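Local coordinates for TetR family transcription regulator (Marinobacter aquaeolei, PDB 3PAS), which probably binds operator DNA through an N-terminal helix-turn-helix domain and regulates transcription, as TetR family repressors do, at residues B[58-63]-B[108-113]; B[11-16]-B[46-51]; B[101-106]-B[157-162]. All coordinates share one frame; numbering follows the deposited sequence.

Contact 1 of 3, residues B[58-63]-B[108-113]; sequences ATFYYV and TFTHSA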
# COMPACT_ATOMS: atom_id res chain seq x y z
N ALA B 58 -12.57 -18.00 -10.71
CA ALA B 58 -12.86 -17.58 -12.09
C ALA B 58 -12.87 -16.05 -12.21
O ALA B 58 -12.45 -15.48 -13.22
CB ALA B 58 -14.23 -18.20 -12.59
N THR B 59 -13.39 -15.39 -11.19
CA THR B 59 -13.45 -13.93 -11.14
C THR B 59 -12.04 -13.38 -11.04
O THR B 59 -11.71 -12.38 -11.67
CB THR B 59 -14.37 -13.40 -9.97
OG1 THR B 59 -15.73 -13.87 -10.16
CG2 THR B 59 -14.45 -11.84 -9.98
N PHE B 60 -11.20 -14.01 -10.21
CA PHE B 60 -9.82 -13.56 -10.08
C PHE B 60 -9.12 -13.66 -11.46
O PHE B 60 -8.44 -12.71 -11.89
CB PHE B 60 -9.08 -14.34 -9.03
CG PHE B 60 -7.66 -13.89 -8.86
CD1 PHE B 60 -7.40 -12.71 -8.27
CD2 PHE B 60 -6.62 -14.63 -9.38
CE1 PHE B 60 -6.07 -12.25 -8.12
CE2 PHE B 60 -5.31 -14.20 -9.22
CZ PHE B 60 -5.05 -13.03 -8.61
N TYR B 61 -9.32 -14.76 -12.16
CA TYR B 61 -8.73 -14.91 -13.49
C TYR B 61 -9.29 -13.99 -14.54
O TYR B 61 -8.56 -13.52 -15.43
CB TYR B 61 -8.85 -16.36 -13.98
CG TYR B 61 -7.98 -17.32 -13.24
CD1 TYR B 61 -6.69 -16.97 -12.86
CD2 TYR B 61 -8.40 -18.62 -12.99
CE1 TYR B 61 -5.86 -17.87 -12.20
CE2 TYR B 61 -7.57 -19.53 -12.33
CZ TYR B 61 -6.30 -19.14 -11.95
OH TYR B 61 -5.47 -20.02 -11.30
N TYR B 62 -10.59 -13.72 -14.46
CA TYR B 62 -11.21 -12.74 -15.32
C TYR B 62 -10.60 -11.33 -15.10
O TYR B 62 -10.25 -10.61 -16.06
CB TYR B 62 -12.71 -12.72 -15.02
CG TYR B 62 -13.47 -11.57 -15.60
CD1 TYR B 62 -13.83 -11.56 -16.93
CD2 TYR B 62 -13.90 -10.50 -14.80
CE1 TYR B 62 -14.58 -10.52 -17.46
CE2 TYR B 62 -14.63 -9.48 -15.33
CZ TYR B 62 -14.97 -9.50 -16.69
OH TYR B 62 -15.71 -8.47 -17.27
N VAL B 63 -10.47 -10.94 -13.84
CA VAL B 63 -9.93 -9.63 -13.50
C VAL B 63 -8.44 -9.55 -13.96
O VAL B 63 -8.03 -8.64 -14.69
CB VAL B 63 -10.11 -9.36 -11.98
CG1 VAL B 63 -9.28 -8.19 -11.55
CG2 VAL B 63 -11.64 -9.17 -11.61
N THR B 108 -7.95 -7.61 -2.86
CA THR B 108 -8.66 -8.38 -1.85
C THR B 108 -8.33 -9.87 -1.98
O THR B 108 -8.03 -10.53 -0.97
CB THR B 108 -10.20 -8.22 -1.93
OG1 THR B 108 -10.53 -6.84 -1.76
CG2 THR B 108 -10.88 -9.01 -0.79
N PHE B 109 -8.37 -10.40 -3.21
CA PHE B 109 -8.11 -11.82 -3.44
C PHE B 109 -6.68 -12.20 -3.11
O PHE B 109 -6.45 -13.21 -2.40
CB PHE B 109 -8.39 -12.21 -4.89
CG PHE B 109 -8.43 -13.70 -5.15
CD1 PHE B 109 -7.26 -14.42 -5.35
CD2 PHE B 109 -9.64 -14.38 -5.24
CE1 PHE B 109 -7.28 -15.79 -5.59
CE2 PHE B 109 -9.67 -15.77 -5.49
CZ PHE B 109 -8.48 -16.47 -5.66
N THR B 110 -5.71 -11.45 -3.65
CA THR B 110 -4.29 -11.79 -3.41
C THR B 110 -3.91 -11.71 -1.94
O THR B 110 -2.99 -12.39 -1.53
CB THR B 110 -3.24 -10.94 -4.25
OG1 THR B 110 -3.36 -9.57 -3.88
CG2 THR B 110 -3.46 -11.08 -5.73
N HIS B 111 -4.60 -10.90 -1.13
CA HIS B 111 -4.33 -10.74 0.32
C HIS B 111 -5.27 -11.62 1.14
O HIS B 111 -5.52 -11.32 2.29
CB HIS B 111 -4.57 -9.29 0.80
CG HIS B 111 -3.49 -8.31 0.45
ND1 HIS B 111 -2.35 -8.15 1.22
CD2 HIS B 111 -3.41 -7.39 -0.53
CE1 HIS B 111 -1.60 -7.19 0.70
NE2 HIS B 111 -2.22 -6.72 -0.37
N SER B 112 -5.85 -12.65 0.53
CA SER B 112 -6.77 -13.57 1.22
C SER B 112 -6.19 -14.98 1.20
O SER B 112 -5.28 -15.32 0.41
CB SER B 112 -8.13 -13.62 0.51
OG SER B 112 -8.03 -14.43 -0.66
N ALA B 113 -6.79 -15.82 2.04
CA ALA B 113 -6.46 -17.24 2.08
C ALA B 113 -6.81 -17.98 0.79
O ALA B 113 -6.36 -19.12 0.63
CB ALA B 113 -7.15 -17.91 3.27

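Contact 2 of 3, residues B[11-16]-B[46-51]; sequences IAFLEA and YIYYED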
# COMPACT_ATOMS: atom_id res chain seq x y z
N ILE B 11 -20.13 -13.35 -17.83
CA ILE B 11 -19.68 -11.98 -17.55
C ILE B 11 -20.55 -11.28 -16.50
O ILE B 11 -20.05 -10.53 -15.64
CB ILE B 11 -19.64 -11.12 -18.86
CG1 ILE B 11 -18.54 -11.64 -19.79
CG2 ILE B 11 -19.37 -9.62 -18.56
CD1 ILE B 11 -17.18 -11.34 -19.31
N ALA B 12 -21.86 -11.53 -16.55
CA ALA B 12 -22.77 -10.93 -15.60
C ALA B 12 -22.40 -11.40 -14.21
O ALA B 12 -22.32 -10.57 -13.27
CB ALA B 12 -24.24 -11.22 -15.93
N PHE B 13 -22.13 -12.70 -14.06
CA PHE B 13 -21.73 -13.24 -12.75
C PHE B 13 -20.35 -12.81 -12.28
O PHE B 13 -20.18 -12.53 -11.10
CB PHE B 13 -21.85 -14.76 -12.71
CG PHE B 13 -23.26 -15.28 -12.83
CD1 PHE B 13 -24.23 -14.96 -11.89
CD2 PHE B 13 -23.61 -16.08 -13.90
CE1 PHE B 13 -25.52 -15.43 -12.01
CE2 PHE B 13 -24.90 -16.58 -14.01
CZ PHE B 13 -25.87 -16.25 -13.06
N LEU B 14 -19.38 -12.79 -13.20
CA LEU B 14 -18.04 -12.41 -12.89
C LEU B 14 -18.00 -10.93 -12.45
O LEU B 14 -17.42 -10.61 -11.44
CB LEU B 14 -17.12 -12.66 -14.09
CG LEU B 14 -16.95 -14.12 -14.48
CD1 LEU B 14 -16.49 -14.26 -15.92
CD2 LEU B 14 -16.05 -14.82 -13.45
N GLU B 15 -18.68 -10.06 -13.19
CA GLU B 15 -18.77 -8.64 -12.85
C GLU B 15 -19.52 -8.41 -11.52
O GLU B 15 -19.11 -7.60 -10.70
CB GLU B 15 -19.45 -7.89 -14.01
CG GLU B 15 -18.53 -7.65 -15.20
CD GLU B 15 -17.39 -6.64 -14.91
OE1 GLU B 15 -17.46 -5.85 -13.92
OE2 GLU B 15 -16.40 -6.63 -15.65
N ALA B 16 -20.59 -9.15 -11.28
CA ALA B 16 -21.34 -9.03 -10.02
C ALA B 16 -20.45 -9.45 -8.84
O ALA B 16 -20.53 -8.87 -7.75
CB ALA B 16 -22.61 -9.89 -10.07
N TYR B 46 -25.34 -21.55 -10.80
CA TYR B 46 -24.79 -22.89 -10.73
C TYR B 46 -24.62 -23.60 -12.09
O TYR B 46 -23.89 -24.59 -12.19
CB TYR B 46 -25.56 -23.77 -9.77
CG TYR B 46 -25.49 -23.33 -8.30
CD1 TYR B 46 -24.28 -23.06 -7.67
CD2 TYR B 46 -26.65 -23.21 -7.55
CE1 TYR B 46 -24.23 -22.70 -6.34
CE2 TYR B 46 -26.62 -22.84 -6.22
CZ TYR B 46 -25.41 -22.60 -5.62
OH TYR B 46 -25.39 -22.22 -4.33
N ILE B 47 -25.27 -23.12 -13.12
CA ILE B 47 -25.01 -23.68 -14.48
C ILE B 47 -23.52 -23.46 -14.84
O ILE B 47 -22.83 -24.33 -15.41
CB ILE B 47 -25.91 -23.04 -15.56
CG1 ILE B 47 -27.39 -23.30 -15.27
CG2 ILE B 47 -25.53 -23.59 -16.93
CD1 ILE B 47 -28.39 -22.57 -16.18
N TYR B 48 -23.03 -22.30 -14.47
CA TYR B 48 -21.69 -21.88 -14.87
C TYR B 48 -20.59 -22.08 -13.84
O TYR B 48 -19.43 -22.32 -14.21
CB TYR B 48 -21.76 -20.40 -15.25
CG TYR B 48 -22.79 -20.16 -16.31
CD1 TYR B 48 -22.55 -20.52 -17.63
CD2 TYR B 48 -24.01 -19.66 -15.98
CE1 TYR B 48 -23.55 -20.31 -18.62
CE2 TYR B 48 -25.00 -19.47 -16.92
CZ TYR B 48 -24.77 -19.79 -18.24
OH TYR B 48 -25.77 -19.59 -19.13
N TYR B 49 -20.95 -21.98 -12.56
CA TYR B 49 -19.99 -22.05 -11.45
C TYR B 49 -20.53 -23.01 -10.42
O TYR B 49 -21.68 -22.89 -10.01
CB TYR B 49 -19.75 -20.66 -10.87
CG TYR B 49 -19.24 -19.75 -11.97
CD1 TYR B 49 -17.93 -19.88 -12.45
CD2 TYR B 49 -20.08 -18.84 -12.58
CE1 TYR B 49 -17.51 -19.15 -13.50
CE2 TYR B 49 -19.65 -18.07 -13.61
CZ TYR B 49 -18.38 -18.23 -14.07
OH TYR B 49 -17.95 -17.49 -15.13
N GLU B 50 -19.70 -23.94 -9.98
CA GLU B 50 -20.18 -25.00 -9.10
C GLU B 50 -20.52 -24.54 -7.70
O GLU B 50 -21.43 -25.08 -7.06
CB GLU B 50 -19.18 -26.17 -9.05
CG GLU B 50 -19.05 -26.82 -10.43
CD GLU B 50 -17.97 -27.88 -10.53
OE1 GLU B 50 -18.14 -28.91 -9.84
OE2 GLU B 50 -17.01 -27.72 -11.32
N ASP B 51 -19.73 -23.60 -7.21
CA ASP B 51 -19.88 -23.10 -5.88
C ASP B 51 -19.15 -21.75 -5.79
O ASP B 51 -18.52 -21.31 -6.76
CB ASP B 51 -19.31 -24.10 -4.90
CG ASP B 51 -17.86 -24.48 -5.19
OD1 ASP B 51 -17.11 -23.80 -5.90
OD2 ASP B 51 -17.43 -25.53 -4.70

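Contact 3 of 3, residues B[101-106]-B[157-162]; sequences ELFRYH and RPIYHL. With ACT (acetate ion), chain M.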
# COMPACT_ATOMS: atom_id res chain seq x y z
N GLU B 101 -12.68 -1.10 -9.22
CA GLU B 101 -13.15 -2.38 -8.63
C GLU B 101 -12.34 -3.59 -9.10
O GLU B 101 -12.19 -4.59 -8.36
CB GLU B 101 -14.66 -2.55 -8.92
CG GLU B 101 -15.01 -2.68 -10.41
CD GLU B 101 -15.23 -1.37 -11.18
OE1 GLU B 101 -14.85 -0.28 -10.72
OE2 GLU B 101 -15.80 -1.45 -12.27
N LEU B 102 -11.76 -3.53 -10.30
CA LEU B 102 -10.89 -4.61 -10.78
C LEU B 102 -9.62 -4.67 -9.92
O LEU B 102 -9.18 -5.73 -9.49
CB LEU B 102 -10.51 -4.37 -12.24
CG LEU B 102 -11.55 -4.44 -13.35
CD1 LEU B 102 -10.80 -4.08 -14.69
CD2 LEU B 102 -12.24 -5.88 -13.42
N PHE B 103 -8.98 -3.53 -9.70
CA PHE B 103 -7.82 -3.46 -8.81
C PHE B 103 -8.18 -3.92 -7.38
O PHE B 103 -7.40 -4.60 -6.73
CB PHE B 103 -7.31 -2.01 -8.68
CG PHE B 103 -6.46 -1.51 -9.83
CD1 PHE B 103 -6.52 -2.08 -11.09
CD2 PHE B 103 -5.62 -0.40 -9.64
CE1 PHE B 103 -5.74 -1.58 -12.15
CE2 PHE B 103 -4.85 0.08 -10.67
CZ PHE B 103 -4.92 -0.52 -11.93
N ARG B 104 -9.33 -3.48 -6.87
CA ARG B 104 -9.72 -3.85 -5.49
C ARG B 104 -9.97 -5.36 -5.36
O ARG B 104 -9.52 -5.99 -4.39
CB ARG B 104 -10.94 -3.05 -5.08
CG ARG B 104 -11.38 -3.27 -3.67
CD ARG B 104 -12.01 -2.00 -3.14
NE ARG B 104 -11.53 -1.79 -1.79
CZ ARG B 104 -10.28 -1.43 -1.47
NH1 ARG B 104 -9.35 -1.24 -2.42
NH2 ARG B 104 -9.95 -1.28 -0.20
N TYR B 105 -10.67 -5.93 -6.34
CA TYR B 105 -10.88 -7.40 -6.37
C TYR B 105 -9.52 -8.13 -6.38
O TYR B 105 -9.28 -9.02 -5.57
CB TYR B 105 -11.78 -7.87 -7.53
CG TYR B 105 -12.14 -9.33 -7.34
CD1 TYR B 105 -13.23 -9.68 -6.57
CD2 TYR B 105 -11.29 -10.34 -7.76
CE1 TYR B 105 -13.57 -11.02 -6.34
CE2 TYR B 105 -11.59 -11.68 -7.53
CZ TYR B 105 -12.74 -12.01 -6.81
OH TYR B 105 -13.08 -13.32 -6.55
N HIS B 106 -8.62 -7.74 -7.28
CA HIS B 106 -7.29 -8.33 -7.32
C HIS B 106 -6.55 -8.26 -5.94
O HIS B 106 -6.02 -9.27 -5.44
CB HIS B 106 -6.43 -7.64 -8.41
CG HIS B 106 -5.07 -8.24 -8.53
ND1 HIS B 106 -4.02 -7.82 -7.74
CD2 HIS B 106 -4.61 -9.28 -9.26
CE1 HIS B 106 -2.96 -8.57 -7.99
NE2 HIS B 106 -3.29 -9.44 -8.93
N ARG B 157 3.23 -1.21 -7.88
CA ARG B 157 2.43 -0.80 -6.75
C ARG B 157 2.10 0.67 -6.74
O ARG B 157 1.03 1.03 -6.30
CB ARG B 157 3.15 -1.15 -5.44
CG ARG B 157 2.36 -0.92 -4.19
CD ARG B 157 1.21 -1.90 -4.19
NE ARG B 157 0.49 -1.89 -2.95
CZ ARG B 157 -0.60 -2.61 -2.73
NH1 ARG B 157 -1.11 -3.39 -3.70
NH2 ARG B 157 -1.20 -2.54 -1.56
N PRO B 158 3.00 1.54 -7.24
CA PRO B 158 2.58 2.95 -7.14
C PRO B 158 1.35 3.32 -7.98
O PRO B 158 0.70 4.33 -7.66
CB PRO B 158 3.83 3.74 -7.59
CG PRO B 158 4.97 2.79 -7.28
CD PRO B 158 4.42 1.40 -7.58
N ILE B 159 1.06 2.57 -9.03
CA ILE B 159 -0.14 2.78 -9.86
C ILE B 159 -1.41 2.60 -8.97
O ILE B 159 -2.24 3.48 -8.90
CB ILE B 159 -0.22 1.88 -11.09
CG1 ILE B 159 1.04 2.09 -11.98
CG2 ILE B 159 -1.55 2.18 -11.90
CD1 ILE B 159 1.19 1.17 -13.16
N TYR B 160 -1.50 1.50 -8.26
CA TYR B 160 -2.58 1.27 -7.29
C TYR B 160 -2.73 2.41 -6.27
O TYR B 160 -3.81 2.98 -6.09
CB TYR B 160 -2.31 -0.05 -6.55
CG TYR B 160 -3.42 -0.47 -5.60
CD1 TYR B 160 -4.47 -1.26 -6.03
CD2 TYR B 160 -3.38 -0.10 -4.25
CE1 TYR B 160 -5.50 -1.66 -5.12
CE2 TYR B 160 -4.37 -0.49 -3.35
CZ TYR B 160 -5.43 -1.25 -3.79
OH TYR B 160 -6.40 -1.61 -2.89
N HIS B 161 -1.63 2.80 -5.65
CA HIS B 161 -1.63 3.86 -4.63
C HIS B 161 -2.07 5.20 -5.20
O HIS B 161 -2.90 5.86 -4.62
CB HIS B 161 -0.24 3.92 -4.00
CG HIS B 161 -0.10 4.91 -2.89
ND1 HIS B 161 -0.66 4.74 -1.64
CD2 HIS B 161 0.56 6.10 -2.85
CE1 HIS B 161 -0.36 5.78 -0.87
NE2 HIS B 161 0.39 6.62 -1.58
N LEU B 162 -1.55 5.56 -6.38
CA LEU B 162 -1.88 6.84 -7.01
C LEU B 162 -3.30 6.85 -7.57
O LEU B 162 -3.99 7.89 -7.49
CB LEU B 162 -0.86 7.19 -8.08
CG LEU B 162 0.51 7.63 -7.51
CD1 LEU B 162 1.61 7.73 -8.65
CD2 LEU B 162 0.37 8.95 -6.81
C ACT M . -8.32 1.32 -5.65
O ACT M . -8.62 2.44 -5.19
OXT ACT M . -8.96 0.36 -5.17
CH3 ACT M . -7.26 1.13 -6.70

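Contact 1 of 3, residues B[58-63]-B[108-113]
F60 and F109 lay their rings together in an offset stack, the centroids 4.3 Å apart and the planes inclined by 18°. The overlap is partial: CD1 of F109 stands over one face of the F60 ring, displaced toward its rim, and F60 CD1 meets F109 CD1 at 3.4 Å. The two side chains run at about a right angle to each other. With its ring anti to the backbone N (chi1 -179°), F60 lies against F109; its CB, set by the helix, also makes a CH-pi contact, 3.7 Å from the F109 centroid and 7° off the ring normal. Aliphatic packing extends the patch, as the T110 methyl CG2 reaches F60 CE1 at 3.7 Å while T110 OG1 bonds back to the carbonyl of H106.

Where helix 100-110 ends, one carbonyl takes two bonds from S112: F109 O accepts from S112 N and from S112 OG, the latter at 2.6 Å, so the turn directly after the aromatic residue is tied down. The stack joins helix 52-76, which leads out of the DNA-binding region, to the C-terminal end of helix 100-110; I119 of helix 117-126 touches both phenylalanine side chains, and F26 packs on F109.

Contact 2 of 3, residues B[11-16]-B[46-51]
Apolar contacts carry the meeting of F13 and L14 with Y48 and Y49, two neighbouring tyrosines that share F13, with Y49 reaching on to L14. One pair is aromatic: F13 CE2 comes to 3.8 Å from Y48 CD2, the side chains crossing at about a right angle, with a ring-to-ring touch confined to a few carbons rather than a stack. Y49 instead reaches the base of the same phenylalanine, its CE2 lying 4.1 Å from F13 CB.

The segment 46-51 includes the end of helix 42-48, the second helix of the predicted helix-turn-helix and, as in other TetR proteins, probably the recognition helix. Helix 5-24 is the first helix of this three-helix DNA-binding domain, and the contact joins the two through their side chains.

Aliphatic packing around a phenol forms the third group. With CG anti to its carbonyl carbon (chi1 -65°), L14 brings its branch point and both methyls around the Y49 hydroxyl: CG and CD1 are each 3.6 Å from Y49 OH. L55 and A58 of helix 52-76 also touch Y49. Just beyond the apolar patch, D51 is the N-cap of helix 52-76, its OD1 accepting from Q54 N.

Contact 3 of 3, residues B[101-106]-B[157-162]
Helices 101-106 and 157-162 cross steeply, their short axes 11.3 Å apart at closest and inclined at 122°, with F103 and Y160 nearest by CA. Both belong to the all-helical C-terminal domain of this TetR protein, the part that in the family usually carries ligand binding and dimerisation. The F103 and Y160 side chains lie alongside each other, pointing opposite ways, F103 CD2 lying 3.9 Å from Y160 CD1, while CG2 of I159 comes to the edge of the F103 ring, 4.1 Å from CE2. The F103 carbonyl oxygen lies at the edge of the Y160 ring, near its plane.

An acetate, probably from the crystallisation liquor, sits beside this pair: its methyl lies over one face of Y160 and also touches F103. On the other side of the Y160 ring lies the guanidinium of R157, which is salt-bridged to E107. Helix 148-167 also faces the second subunit, where H161 bonds to E152 of that neighbouring chain.

The R104 chain starts away from helix 157-162 but bends at chi2 and chi3 (149° and -137°), bringing the guanidinium edge to the phenol oxygen. R104 NH1 makes two weak hydrogen bonds, 3.0 Å to Y160 OH and 3.2 Å to acetate OXT.

The three contacts illustrate how chemistry follows position in an all-helical regulator. Contacts 1 and 2 are buried and apolar, differing in how their rings meet: a true stack in the first, a single glancing ring crossing and aliphatic packing in the second. Contact 3 is partly buried, and only there do the two segments meet through a polar bond, weak and shared with an acetate. Helix 100-110 serves contacts 1 and 3, and F60 of the former touches H106 of the latter. Contacts 1 and 2 meet along helix 52-76, where Y62 probably bonds to E15 and A58 packs on Y49. Contacts 2 and 3 do not touch, their centres about 23 Å apart, while contact 1 touches both and links the DNA-binding region with the C-terminal domain.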